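Local coordinates for uncharacterized protein BAD_0989 (Bifidobacterium adolescentis ATCC 15703, PDB 3CYM) that is uncharacterised but, as an RNase D-like protein with an HRDC domain, probably trims nucleic acids from the 3' end as a metal-dependent exonuclease, at residues H38-A43 against E178-M183; A45-G50 against S101-P106; F51-E56 against R243-A248; I69-P74 against D164-A169; D120-A125 against K131-A136. All blocks are in the same frame, centred on the assembly; numbering follows the deposited sequence.

Contact 1: H38-A43 against E178-M183; sequences HGSLAA and ELETKM
Ser40 and Glu180 are the one pair to meet here, bridging from strand 40-47 to helix 176-190 although their CA atoms stay 8.9 Å apart. Entering the helix at Glu178, the first carboxylate goes to Arg14 in a salt bridge, and Leu179 packs its isobutyl group on Leu135, Val138 and Leu143. Glu180 is the residue that reaches across. With CG anti to the backbone N (chi1 164°) and the chain extended beyond it, the carboxylate is carried well clear of the helix. Ser40 OG donates to Glu180 OE2 over 2.8 Å and finds the syn lone pair, on the side of the other oxygen; Ser40 CB follows at 3.3 Å from the same OE2. The other oxygen, OE1, forms a salt bridge with Arg184, one turn further along the helix. Held through both oxygens, this buried carboxylate has little freedom to rotate, and the arginine probably helps keep it ionised. Next, Thr181 OG1 bonds to the carbonyl of Ile177, Lys182 rests on Leu143, and Met183 turns to helix 121-127. The strand, for its part, sits inside the mixed sheet of the exonuclease domain: its backbone bonds to Val95 and Ile97 of strand 95-98 and to Lys63 of strand 57-65, and Ile97 also touches both Ser40 and Glu180.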
# COMPACT_ATOMS: atom_id res chain seq x y z
N HIS A 38 -20.82 19.41 -8.64
CA HIS A 38 -19.78 19.93 -9.55
C HIS A 38 -18.38 19.79 -8.96
O HIS A 38 -18.21 19.59 -7.75
CB HIS A 38 -20.04 21.40 -9.89
CG HIS A 38 -21.30 21.63 -10.67
ND1 HIS A 38 -21.30 21.90 -12.02
CD2 HIS A 38 -22.60 21.64 -10.29
CE1 HIS A 38 -22.54 22.06 -12.44
NE2 HIS A 38 -23.35 21.91 -11.41
N GLY A 39 -17.38 19.91 -9.83
CA GLY A 39 -15.98 19.82 -9.41
C GLY A 39 -15.54 18.41 -9.04
O GLY A 39 -16.23 17.43 -9.32
N SER A 40 -14.40 18.34 -8.36
CA SER A 40 -13.69 17.09 -8.11
C SER A 40 -14.29 16.21 -7.02
O SER A 40 -14.97 16.69 -6.11
CB SER A 40 -12.23 17.38 -7.76
OG SER A 40 -11.58 18.11 -8.78
N LEU A 41 -13.99 14.92 -7.11
CA LEU A 41 -14.42 13.94 -6.12
C LEU A 41 -13.29 13.64 -5.14
O LEU A 41 -12.29 13.02 -5.50
CB LEU A 41 -14.86 12.65 -6.81
CG LEU A 41 -15.46 11.54 -5.93
CD1 LEU A 41 -16.88 11.87 -5.48
CD2 LEU A 41 -15.44 10.22 -6.65
N ALA A 42 -13.43 14.13 -3.91
CA ALA A 42 -12.56 13.72 -2.81
C ALA A 42 -12.85 12.26 -2.48
O ALA A 42 -14.00 11.91 -2.26
CB ALA A 42 -12.81 14.60 -1.60
N ALA A 43 -11.81 11.42 -2.45
CA ALA A 43 -11.98 9.98 -2.21
C ALA A 43 -11.01 9.41 -1.18
O ALA A 43 -9.92 9.94 -0.99
CB ALA A 43 -11.89 9.21 -3.51
N GLU A 178 -10.13 21.29 -1.37
CA GLU A 178 -9.41 22.52 -1.03
C GLU A 178 -7.90 22.33 -1.10
O GLU A 178 -7.17 23.26 -1.45
CB GLU A 178 -9.81 23.04 0.36
CG GLU A 178 -11.24 23.56 0.46
CD GLU A 178 -12.22 22.52 0.98
OE1 GLU A 178 -11.88 21.32 1.04
OE2 GLU A 178 -13.35 22.92 1.35
N LEU A 179 -7.44 21.12 -0.77
CA LEU A 179 -6.04 20.76 -0.93
C LEU A 179 -5.60 20.85 -2.38
O LEU A 179 -4.63 21.56 -2.68
CB LEU A 179 -5.75 19.35 -0.42
CG LEU A 179 -5.20 19.16 0.99
CD1 LEU A 179 -4.73 17.71 1.12
CD2 LEU A 179 -4.06 20.15 1.31
N GLU A 180 -6.33 20.17 -3.26
CA GLU A 180 -6.07 20.16 -4.70
C GLU A 180 -5.92 21.57 -5.27
O GLU A 180 -4.99 21.83 -6.02
CB GLU A 180 -7.17 19.40 -5.47
CG GLU A 180 -7.14 19.69 -6.98
CD GLU A 180 -8.22 19.00 -7.79
OE1 GLU A 180 -7.91 18.59 -8.93
OE2 GLU A 180 -9.37 18.89 -7.33
N THR A 181 -6.85 22.46 -4.90
CA THR A 181 -6.88 23.86 -5.36
C THR A 181 -5.59 24.61 -5.04
O THR A 181 -4.94 25.14 -5.94
CB THR A 181 -8.13 24.61 -4.82
OG1 THR A 181 -9.32 23.88 -5.15
CG2 THR A 181 -8.24 26.00 -5.40
N LYS A 182 -5.22 24.64 -3.75
CA LYS A 182 -3.96 25.25 -3.28
C LYS A 182 -2.72 24.60 -3.90
O LYS A 182 -1.78 25.31 -4.27
CB LYS A 182 -3.84 25.15 -1.75
CG LYS A 182 -4.74 26.09 -0.97
CD LYS A 182 -4.19 27.51 -0.90
CE LYS A 182 -5.11 28.44 -0.10
NZ LYS A 182 -6.36 28.77 -0.83
N MET A 183 -2.72 23.27 -4.00
CA MET A 183 -1.56 22.54 -4.49
C MET A 183 -1.36 22.66 -6.00
O MET A 183 -0.23 22.61 -6.48
CB MET A 183 -1.60 21.06 -4.05
CG MET A 183 -1.57 20.83 -2.52
SD MET A 183 -1.55 19.08 -2.10
CE MET A 183 0.15 18.80 -2.43

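Contact 2: A45-G50 against S101-P106; sequences AERASG and SLQDLP. With NA (sodium ion), chain B.
Three groups gather round Arg47 NH1: Asp104 OD1 meets it as a salt bridge, a water that also donates to Asp104 O accepts from it weakly, and Asp57 forms a long, weak ion pair. The 2.5 Å between Arg47 NH1 and Asp104 OD1 is unusually short, and the detailed geometry of that bond is doubtful. Asp104 comes in at the edge of the guanidinium, in its plane, while its own carboxylate is turned 42° from that plane. Over one guanidinium face lies the carbonyl of Gln103, its O 3.5 Å from Arg47 NH1. The arginine gets there by a bend at chi3 (66°), which folds its head back toward helix 101-111. Strand and helix segments run nearly perpendicular, at 81°, and Ala45 CB lies 3.9 Å from Asp104 OD1.

Next along the strand, Glu46 starts out away from the helix, yet its OE2 binds a sodium ion at 2.7 Å, with three waters, Asp44 and Asp172 as the remaining ligands. One of those waters also donates to Ala45 O. The side chain of Asp104 lies about 3 Å from a second sodium. Together, Asp44, Glu46, Asp104 and Asp172 are consistent with the acidic quartet of DEDD exonucleases, and the two sodiums probably occupy places where relatives hold catalytic metals; Arg47 would then be a second-shell group that steadies one of the four acids.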
# COMPACT_ATOMS: atom_id res chain seq x y z
N ALA A 45 -10.47 5.30 1.34
CA ALA A 45 -10.98 3.99 1.74
C ALA A 45 -10.31 3.51 3.00
O ALA A 45 -9.14 3.78 3.25
CB ALA A 45 -10.78 2.98 0.63
N GLU A 46 -11.07 2.76 3.81
CA GLU A 46 -10.52 2.14 5.00
C GLU A 46 -10.49 0.62 4.86
O GLU A 46 -11.39 0.03 4.27
CB GLU A 46 -11.31 2.53 6.24
CG GLU A 46 -11.40 4.04 6.52
CD GLU A 46 -10.05 4.75 6.52
OE1 GLU A 46 -9.11 4.25 7.16
OE2 GLU A 46 -9.93 5.82 5.89
N ARG A 47 -9.45 0.01 5.42
CA ARG A 47 -9.34 -1.44 5.42
C ARG A 47 -8.94 -1.98 6.80
O ARG A 47 -8.33 -1.29 7.60
CB ARG A 47 -8.40 -1.93 4.32
CG ARG A 47 -7.02 -1.32 4.32
CD ARG A 47 -6.38 -1.47 2.95
NE ARG A 47 -7.09 -0.69 1.95
CZ ARG A 47 -6.80 0.56 1.61
NH1 ARG A 47 -7.53 1.18 0.70
NH2 ARG A 47 -5.79 1.20 2.17
N ALA A 48 -9.31 -3.23 7.06
CA ALA A 48 -9.08 -3.82 8.36
C ALA A 48 -7.78 -4.62 8.37
O ALA A 48 -7.77 -5.79 8.75
CB ALA A 48 -10.26 -4.69 8.74
N SER A 49 -6.69 -3.96 7.95
CA SER A 49 -5.35 -4.56 7.89
C SER A 49 -4.87 -4.93 9.29
O SER A 49 -5.10 -4.19 10.24
CB SER A 49 -4.36 -3.59 7.25
OG SER A 49 -4.20 -2.43 8.05
N GLY A 50 -4.22 -6.08 9.40
CA GLY A 50 -3.79 -6.59 10.70
C GLY A 50 -4.88 -7.43 11.35
O GLY A 50 -4.58 -8.27 12.21
N SER A 101 -2.42 7.44 -4.03
CA SER A 101 -3.44 6.76 -4.81
C SER A 101 -3.16 5.28 -5.06
O SER A 101 -4.08 4.52 -5.34
CB SER A 101 -3.66 7.48 -6.14
OG SER A 101 -2.51 7.39 -6.97
N LEU A 102 -1.90 4.87 -4.95
CA LEU A 102 -1.53 3.47 -5.14
C LEU A 102 -2.13 2.55 -4.06
O LEU A 102 -2.26 1.34 -4.27
CB LEU A 102 -0.01 3.31 -5.23
CG LEU A 102 0.67 3.35 -6.61
CD1 LEU A 102 -0.15 4.03 -7.73
CD2 LEU A 102 2.08 3.95 -6.52
N GLN A 103 -2.48 3.14 -2.92
CA GLN A 103 -3.13 2.42 -1.83
C GLN A 103 -4.60 2.07 -2.07
O GLN A 103 -5.02 0.96 -1.79
CB GLN A 103 -2.97 3.19 -0.51
CG GLN A 103 -2.04 2.54 0.52
CD GLN A 103 -0.69 2.10 -0.05
OE1 GLN A 103 -0.35 0.92 -0.02
NE2 GLN A 103 0.09 3.06 -0.56
N ASP A 104 -5.38 3.03 -2.59
CA ASP A 104 -6.83 2.84 -2.72
C ASP A 104 -7.34 2.49 -4.11
O ASP A 104 -8.47 2.01 -4.25
CB ASP A 104 -7.60 4.06 -2.21
CG ASP A 104 -7.27 4.42 -0.79
OD1 ASP A 104 -7.00 3.51 0.03
OD2 ASP A 104 -7.26 5.62 -0.48
N LEU A 105 -6.54 2.73 -5.14
CA LEU A 105 -6.96 2.41 -6.50
C LEU A 105 -7.20 0.91 -6.79
O LEU A 105 -8.14 0.59 -7.53
CB LEU A 105 -6.04 3.04 -7.56
CG LEU A 105 -6.13 4.56 -7.79
CD1 LEU A 105 -4.93 5.03 -8.60
CD2 LEU A 105 -7.41 5.01 -8.47
N PRO A 106 -6.38 -0.01 -6.23
CA PRO A 106 -6.70 -1.42 -6.48
C PRO A 106 -8.06 -1.86 -5.92
O PRO A 106 -8.78 -2.61 -6.59
CB PRO A 106 -5.57 -2.17 -5.78
CG PRO A 106 -4.45 -1.20 -5.71
CD PRO A 106 -5.13 0.11 -5.45
NA NA B . -7.61 7.09 5.51
O HOH W 1 -7.16 5.03 4.45
O HOH W 2 -6.69 5.90 7.48
O HOH W 3 -9.44 0.92 -1.91
O HOH W 4 -5.91 7.56 3.94

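Contact 3: F51-E56 against R243-A248; sequences FRYGHE and RRDELA
Tyr53 reaches its ring past Ala248 to Asp245 on helix 231-250, spanning one turn. The approach to Ala248 is oblique, with Tyr53 CD1 3.5 Å from Ala248 C and 3.7 Å from Ala248 CB. A chi1 of 175° swings the ring away from its own backbone N, and its hydroxyl arrives at the aspartate. There Tyr53 OH donates to Asp245 OD1 over 2.9 Å, on the syn side but 33° out of the carboxylate plane. That oxygen lies at the ring edge, in the plane of the ring, and the ring and carboxylate are turned 56° from each other. Asp245 OD2 is taken by Arg249 in a salt bridge, which probably helps orient the acceptor for the tyrosine. Beside Tyr53, Arg52 pairs with Asp252 and bonds to Tyr303, and Phe51 stacks with Phe300, so these three neighbours in the loop all find partners beyond the exonuclease. Since the loop belongs to the exonuclease and the helix to the HRDC domain, this is a domain interface. It combines one directed hydroxyl-carboxylate bond with apolar contact of the ring on Ala248, and the nearby arginine probably keeps Asp245 charged.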
# COMPACT_ATOMS: atom_id res chain seq x y z
N PHE A 51 -6.13 -7.24 10.91
CA PHE A 51 -7.29 -7.96 11.46
C PHE A 51 -7.88 -8.97 10.48
O PHE A 51 -7.86 -10.18 10.74
CB PHE A 51 -8.37 -6.97 11.91
CG PHE A 51 -7.93 -6.06 13.02
CD1 PHE A 51 -8.09 -6.44 14.35
CD2 PHE A 51 -7.37 -4.81 12.73
CE1 PHE A 51 -7.68 -5.60 15.38
CE2 PHE A 51 -6.96 -3.96 13.75
CZ PHE A 51 -7.12 -4.35 15.08
N ARG A 52 -8.43 -8.47 9.37
CA ARG A 52 -8.98 -9.33 8.32
C ARG A 52 -7.87 -9.83 7.40
O ARG A 52 -6.70 -9.48 7.59
CB ARG A 52 -10.06 -8.58 7.51
CG ARG A 52 -11.32 -8.25 8.30
CD ARG A 52 -11.90 -9.49 8.96
NE ARG A 52 -12.99 -9.18 9.87
CZ ARG A 52 -14.27 -9.47 9.64
NH1 ARG A 52 -15.19 -9.14 10.54
NH2 ARG A 52 -14.62 -10.08 8.52
N TYR A 53 -8.24 -10.64 6.40
CA TYR A 53 -7.26 -11.29 5.53
C TYR A 53 -6.34 -10.35 4.75
O TYR A 53 -5.14 -10.28 5.03
CB TYR A 53 -7.94 -12.28 4.57
CG TYR A 53 -6.98 -12.89 3.56
CD1 TYR A 53 -5.98 -13.77 3.96
CD2 TYR A 53 -7.08 -12.58 2.20
CE1 TYR A 53 -5.11 -14.33 3.04
CE2 TYR A 53 -6.20 -13.12 1.27
CZ TYR A 53 -5.22 -14.00 1.70
OH TYR A 53 -4.35 -14.55 0.79
N GLY A 54 -6.89 -9.63 3.78
CA GLY A 54 -6.08 -8.83 2.87
C GLY A 54 -6.40 -7.36 2.91
O GLY A 54 -6.44 -6.74 3.98
N HIS A 55 -6.64 -6.80 1.73
CA HIS A 55 -6.84 -5.36 1.60
C HIS A 55 -8.19 -5.05 0.97
O HIS A 55 -8.31 -4.20 0.09
CB HIS A 55 -5.67 -4.74 0.81
CG HIS A 55 -4.33 -5.15 1.34
ND1 HIS A 55 -3.78 -4.61 2.48
CD2 HIS A 55 -3.44 -6.07 0.90
CE1 HIS A 55 -2.61 -5.17 2.71
NE2 HIS A 55 -2.38 -6.06 1.77
N GLU A 56 -9.21 -5.76 1.45
CA GLU A 56 -10.59 -5.48 1.10
C GLU A 56 -11.03 -4.23 1.85
O GLU A 56 -10.73 -4.07 3.04
CB GLU A 56 -11.48 -6.67 1.47
CG GLU A 56 -12.94 -6.56 1.04
CD GLU A 56 -13.83 -7.64 1.66
OE1 GLU A 56 -13.33 -8.70 2.07
OE2 GLU A 56 -15.06 -7.41 1.72
N ARG A 243 -0.63 -23.27 3.58
CA ARG A 243 -1.85 -23.69 4.26
C ARG A 243 -2.42 -22.58 5.14
O ARG A 243 -3.63 -22.37 5.15
CB ARG A 243 -1.64 -24.99 5.03
CG ARG A 243 -2.91 -25.60 5.63
CD ARG A 243 -4.08 -25.72 4.64
NE ARG A 243 -5.24 -26.35 5.27
CZ ARG A 243 -6.50 -26.25 4.86
NH1 ARG A 243 -6.83 -25.50 3.81
NH2 ARG A 243 -7.45 -26.89 5.53
N ARG A 244 -1.55 -21.86 5.85
CA ARG A 244 -1.95 -20.70 6.64
C ARG A 244 -2.63 -19.63 5.77
O ARG A 244 -3.58 -19.00 6.21
CB ARG A 244 -0.73 -20.10 7.37
CG ARG A 244 -1.03 -18.96 8.33
CD ARG A 244 0.25 -18.37 8.88
NE ARG A 244 0.98 -17.55 7.91
CZ ARG A 244 2.00 -16.76 8.22
NH1 ARG A 244 2.61 -16.05 7.27
NH2 ARG A 244 2.42 -16.66 9.48
N ASP A 245 -2.15 -19.46 4.54
CA ASP A 245 -2.71 -18.47 3.62
C ASP A 245 -4.10 -18.87 3.11
O ASP A 245 -4.98 -18.02 2.97
CB ASP A 245 -1.76 -18.22 2.45
CG ASP A 245 -2.21 -17.07 1.57
OD1 ASP A 245 -2.08 -15.90 1.99
OD2 ASP A 245 -2.67 -17.34 0.44
N GLU A 246 -4.28 -20.16 2.83
CA GLU A 246 -5.58 -20.70 2.41
C GLU A 246 -6.64 -20.49 3.48
O GLU A 246 -7.72 -19.97 3.20
CB GLU A 246 -5.46 -22.20 2.12
CG GLU A 246 -4.63 -22.54 0.91
CD GLU A 246 -4.41 -24.03 0.75
OE1 GLU A 246 -5.03 -24.82 1.51
OE2 GLU A 246 -3.61 -24.41 -0.13
N LEU A 247 -6.31 -20.90 4.70
CA LEU A 247 -7.20 -20.83 5.85
C LEU A 247 -7.46 -19.40 6.30
O LEU A 247 -8.53 -19.10 6.81
CB LEU A 247 -6.63 -21.65 7.02
CG LEU A 247 -6.66 -23.17 6.81
CD1 LEU A 247 -5.77 -23.91 7.78
CD2 LEU A 247 -8.08 -23.70 6.90
N ALA A 248 -6.49 -18.52 6.11
CA ALA A 248 -6.66 -17.11 6.45
C ALA A 248 -7.63 -16.42 5.50
O ALA A 248 -8.40 -15.55 5.92
CB ALA A 248 -5.33 -16.40 6.44

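Contact 4: I69-P74 against D164-A169; sequences IGLLDP and DWRNYA
Leu71 holds CG beside its backbone N (chi1 -52°), and a chi2 of -173° sets CD1 anti to CA, making that methyl the leading end of the side chain. It runs into helix 163-174 at Arg166: Leu71 CD1 lies 3.4 Å from Arg166 O and 3.8 Å from Arg166 CB, a van der Waals approach to the backbone and the root of the arginine. Arg166 CG is still within touch, 4.0 Å from Leu71 CD1. The two side chains cross at about a right angle. Beyond CG, Arg166 leaves the contact; in the conformer described its chain bends at chi3, and NH1 bonds to the carbonyl of Pro18.

This is a helix lying on the mixed sheet of an RNase H-like fold, and the same helix carries Asp172 of the sodium site. The second branch of the leucine leans toward the next turn, with Leu71 CD2 4.1 Å from Ala169 C and 4.2 Å from Ala169 CB. The two methyls of Leu71 thus straddle successive parts of the helix, one on Arg166 and the other on Ala169. Leu71 CA and Ala169 CA are 7.5 Å apart, the closest CA pair of the two segments. On the adjoining strand 57-65, Gln61 touches Leu71 and Leu59 touches Ala169. Gln61 does double duty: its NE2 bonds both to Ala169 O and to Glu46 OE2, linking the helix backbone to a metal ligand.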
# COMPACT_ATOMS: atom_id res chain seq x y z
N ILE A 69 -20.49 14.57 2.36
CA ILE A 69 -19.69 13.36 2.63
C ILE A 69 -20.55 12.10 2.63
O ILE A 69 -21.58 12.03 3.33
CB ILE A 69 -18.87 13.49 3.95
CG1 ILE A 69 -17.97 14.75 3.92
CG2 ILE A 69 -18.05 12.23 4.23
CD1 ILE A 69 -17.25 15.06 5.24
N GLY A 70 -20.14 11.12 1.83
CA GLY A 70 -20.72 9.78 1.87
C GLY A 70 -19.75 8.75 2.43
O GLY A 70 -18.65 8.59 1.89
N LEU A 71 -20.15 8.07 3.50
CA LEU A 71 -19.40 6.95 4.05
C LEU A 71 -20.11 5.66 3.67
O LEU A 71 -21.16 5.35 4.21
CB LEU A 71 -19.27 7.05 5.58
CG LEU A 71 -18.75 8.35 6.20
CD1 LEU A 71 -18.54 8.17 7.67
CD2 LEU A 71 -17.45 8.76 5.57
N LEU A 72 -19.54 4.92 2.72
CA LEU A 72 -20.26 3.83 2.10
C LEU A 72 -19.74 2.49 2.61
O LEU A 72 -18.54 2.22 2.54
CB LEU A 72 -20.15 3.90 0.57
CG LEU A 72 -20.71 4.99 -0.39
CD1 LEU A 72 -22.20 4.93 -0.62
CD2 LEU A 72 -20.31 6.41 -0.07
N ASP A 73 -20.65 1.67 3.13
CA ASP A 73 -20.35 0.32 3.61
C ASP A 73 -20.39 -0.66 2.43
O ASP A 73 -21.48 -1.05 2.03
CB ASP A 73 -21.41 -0.06 4.66
CG ASP A 73 -21.17 -1.43 5.34
OD1 ASP A 73 -20.40 -2.28 4.85
OD2 ASP A 73 -21.80 -1.66 6.39
N PRO A 74 -19.22 -1.08 1.90
CA PRO A 74 -19.19 -1.93 0.70
C PRO A 74 -19.89 -3.29 0.86
O PRO A 74 -20.60 -3.71 -0.04
CB PRO A 74 -17.69 -2.12 0.43
CG PRO A 74 -17.01 -1.00 1.17
CD PRO A 74 -17.85 -0.81 2.39
N ASP A 164 -16.92 8.23 16.49
CA ASP A 164 -15.55 8.74 16.39
C ASP A 164 -14.83 8.28 15.12
O ASP A 164 -14.12 9.07 14.48
CB ASP A 164 -14.72 8.32 17.60
CG ASP A 164 -15.13 9.02 18.88
OD1 ASP A 164 -15.26 10.26 18.87
OD2 ASP A 164 -15.30 8.31 19.90
N TRP A 165 -15.05 7.00 14.77
CA TRP A 165 -14.46 6.37 13.58
C TRP A 165 -15.05 6.95 12.31
O TRP A 165 -14.32 7.22 11.34
CB TRP A 165 -14.71 4.86 13.59
CG TRP A 165 -14.00 4.08 14.67
CD1 TRP A 165 -13.47 4.55 15.83
CD2 TRP A 165 -13.79 2.66 14.68
NE1 TRP A 165 -12.93 3.52 16.57
CE2 TRP A 165 -13.11 2.35 15.89
CE3 TRP A 165 -14.10 1.62 13.79
CZ2 TRP A 165 -12.74 1.04 16.22
CZ3 TRP A 165 -13.73 0.33 14.12
CH2 TRP A 165 -13.06 0.05 15.33
N ARG A 166 -16.37 7.12 12.31
CA ARG A 166 -17.08 7.76 11.20
C ARG A 166 -16.57 9.18 11.00
O ARG A 166 -16.42 9.63 9.87
CB ARG A 166 -18.60 7.78 11.45
CG ARG A 166 -19.30 6.45 11.15
CD ARG A 166 -20.82 6.61 11.11
NE ARG A 166 -21.42 6.63 12.45
CZ ARG A 166 -21.89 7.72 13.05
NH1 ARG A 166 -21.84 8.90 12.45
NH2 ARG A 166 -22.42 7.63 14.27
N ASN A 167 -16.29 9.86 12.11
CA ASN A 167 -15.71 11.21 12.11
C ASN A 167 -14.31 11.25 11.49
O ASN A 167 -14.01 12.13 10.67
CB ASN A 167 -15.71 11.78 13.53
CG ASN A 167 -15.26 13.21 13.58
OD1 ASN A 167 -15.70 14.04 12.80
ND2 ASN A 167 -14.36 13.51 14.51
N TYR A 168 -13.46 10.29 11.89
CA TYR A 168 -12.13 10.11 11.30
C TYR A 168 -12.21 9.89 9.80
O TYR A 168 -11.45 10.50 9.04
CB TYR A 168 -11.39 8.93 11.97
CG TYR A 168 -10.08 8.54 11.29
CD1 TYR A 168 -8.86 9.09 11.71
CD2 TYR A 168 -10.06 7.60 10.25
CE1 TYR A 168 -7.65 8.73 11.09
CE2 TYR A 168 -8.86 7.24 9.62
CZ TYR A 168 -7.67 7.80 10.05
OH TYR A 168 -6.49 7.44 9.42
N ALA A 169 -13.10 9.00 9.37
CA ALA A 169 -13.23 8.63 7.97
C ALA A 169 -13.76 9.79 7.13
O ALA A 169 -13.34 9.98 5.98
CB ALA A 169 -14.12 7.42 7.84

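Contact 5: D120-A125 against K131-A136; sequences DTEIAA and KRFGLA
Glu122 sets its carboxylate against the Phe133 ring, with CD 3.6 Å from Phe133 CD2 and OE2 at the ring edge, in plane. Carboxylate and ring planes stand 71° apart. At that edge the negative oxygen probably gains from the slightly positive C-H rim. Ala125, a turn on from Glu122, adds a looser touch, CB to Phe133 CB at 4.4 Å. Less comfortable is Glu122 OE2, 3.1 Å from Phe133 O: both are acceptors and the pair is no bond. That carbonyl already accepts from His99 NE2, while His99 ND1 is bonded to Thr121 OG1, and the imidazole thereby ties the first turn of helix 121-127 to the loop 131-134 before helix 135-143. Arg126 makes a cation-pi contact with Phe133. Further out, Asp120 is the N-cap that starts the helix: its OD1 accepts from Glu122 N at 3.0 Å and, weakly, from Ile123 N, while Asp100 N shares OD1 and Ser101 OG takes OD2. The cap sets the first turn and with it the place from which Glu122, extended with chi1 177°, reaches the ring. Pressed toward a carbonyl oxygen, Glu122 would probably be somewhat less acidic than a glutamate in water.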
# COMPACT_ATOMS: atom_id res chain seq x y z
N ASP A 120 -3.27 13.28 -7.23
CA ASP A 120 -2.71 12.64 -6.05
C ASP A 120 -2.04 13.70 -5.16
O ASP A 120 -1.01 14.27 -5.53
CB ASP A 120 -1.74 11.52 -6.44
CG ASP A 120 -1.41 10.57 -5.29
OD1 ASP A 120 -1.35 10.98 -4.11
OD2 ASP A 120 -1.16 9.39 -5.59
N THR A 121 -2.63 13.97 -3.99
CA THR A 121 -2.10 15.00 -3.10
C THR A 121 -0.78 14.59 -2.44
O THR A 121 -0.03 15.45 -2.00
CB THR A 121 -3.11 15.45 -1.99
OG1 THR A 121 -3.59 14.30 -1.28
CG2 THR A 121 -4.28 16.21 -2.58
N GLU A 122 -0.50 13.29 -2.37
CA GLU A 122 0.78 12.86 -1.85
C GLU A 122 1.85 13.07 -2.91
O GLU A 122 2.88 13.65 -2.62
CB GLU A 122 0.78 11.40 -1.37
CG GLU A 122 2.17 10.94 -0.89
CD GLU A 122 2.14 9.80 0.11
OE1 GLU A 122 2.68 8.73 -0.23
OE2 GLU A 122 1.60 9.97 1.22
N ILE A 123 1.57 12.63 -4.14
CA ILE A 123 2.51 12.81 -5.24
C ILE A 123 2.87 14.28 -5.47
O ILE A 123 4.06 14.64 -5.59
CB ILE A 123 2.00 12.12 -6.53
CG1 ILE A 123 2.05 10.60 -6.36
CG2 ILE A 123 2.78 12.58 -7.75
CD1 ILE A 123 1.57 9.80 -7.56
N ALA A 124 1.85 15.14 -5.51
CA ALA A 124 2.02 16.59 -5.61
C ALA A 124 2.85 17.19 -4.47
O ALA A 124 3.72 18.02 -4.72
CB ALA A 124 0.67 17.27 -5.69
N ALA A 125 2.61 16.76 -3.23
CA ALA A 125 3.39 17.25 -2.09
C ALA A 125 4.89 16.94 -2.19
O ALA A 125 5.72 17.78 -1.86
CB ALA A 125 2.83 16.71 -0.78
N LYS A 131 8.85 17.31 2.71
CA LYS A 131 9.61 16.28 3.40
C LYS A 131 8.79 15.33 4.29
O LYS A 131 9.11 14.15 4.41
CB LYS A 131 10.68 17.00 4.22
CG LYS A 131 10.51 18.55 4.30
CD LYS A 131 9.42 19.02 5.29
CE LYS A 131 9.22 20.53 5.23
NZ LYS A 131 8.74 21.01 3.89
N ARG A 132 7.74 15.85 4.92
CA ARG A 132 6.75 15.02 5.61
C ARG A 132 5.44 15.17 4.87
O ARG A 132 4.84 16.25 4.83
CB ARG A 132 6.60 15.42 7.07
CG ARG A 132 7.74 14.95 7.97
CD ARG A 132 7.65 15.47 9.41
NE ARG A 132 7.86 16.91 9.50
CZ ARG A 132 6.89 17.80 9.63
NH1 ARG A 132 5.62 17.41 9.70
NH2 ARG A 132 7.17 19.09 9.70
N PHE A 133 5.02 14.06 4.27
CA PHE A 133 3.99 14.09 3.24
C PHE A 133 2.79 13.19 3.55
O PHE A 133 2.11 12.72 2.63
CB PHE A 133 4.60 13.74 1.87
CG PHE A 133 5.48 12.52 1.89
CD1 PHE A 133 6.87 12.65 1.96
CD2 PHE A 133 4.94 11.24 1.81
CE1 PHE A 133 7.70 11.52 1.97
CE2 PHE A 133 5.76 10.10 1.81
CZ PHE A 133 7.14 10.24 1.88
N GLY A 134 2.55 12.95 4.83
CA GLY A 134 1.30 12.32 5.25
C GLY A 134 0.17 13.34 5.11
O GLY A 134 0.43 14.54 4.96
N LEU A 135 -1.07 12.86 5.15
CA LEU A 135 -2.23 13.74 4.99
C LEU A 135 -2.23 14.92 5.97
O LEU A 135 -2.35 16.07 5.55
CB LEU A 135 -3.56 12.97 5.07
CG LEU A 135 -4.79 13.84 4.77
CD1 LEU A 135 -4.73 14.40 3.34
CD2 LEU A 135 -6.13 13.14 5.02
N ALA A 136 -2.06 14.62 7.26
CA ALA A 136 -2.07 15.64 8.30
C ALA A 136 -1.02 16.75 8.11
O ALA A 136 -1.34 17.94 8.25
CB ALA A 136 -1.94 14.98 9.67

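How the contacts relate
Four of the five contacts sit within the exonuclease fold, and only contact 3 reaches into the HRDC domain. Contact 4 is the buried one; contacts 1, 2, 3 and 5 are all partly buried. Contacts 1 and 2 use successive parts of strand 40-47: one carboxylate-hydroxyl bond in the first, a salt bridge beside the sodium site in the second. Contact 4 is apolar and brings a second helix onto the same sheet; its Tyr168 touches Glu46 of contact 2. Contact 5 joins a helix to the loop at Phe133, backed by Met183 of contact 1 and tied to contact 2 by a probable Ser101-Asp120 hydrogen bond. Contact 3 meets contact 2 where Arg47 packs on Glu56.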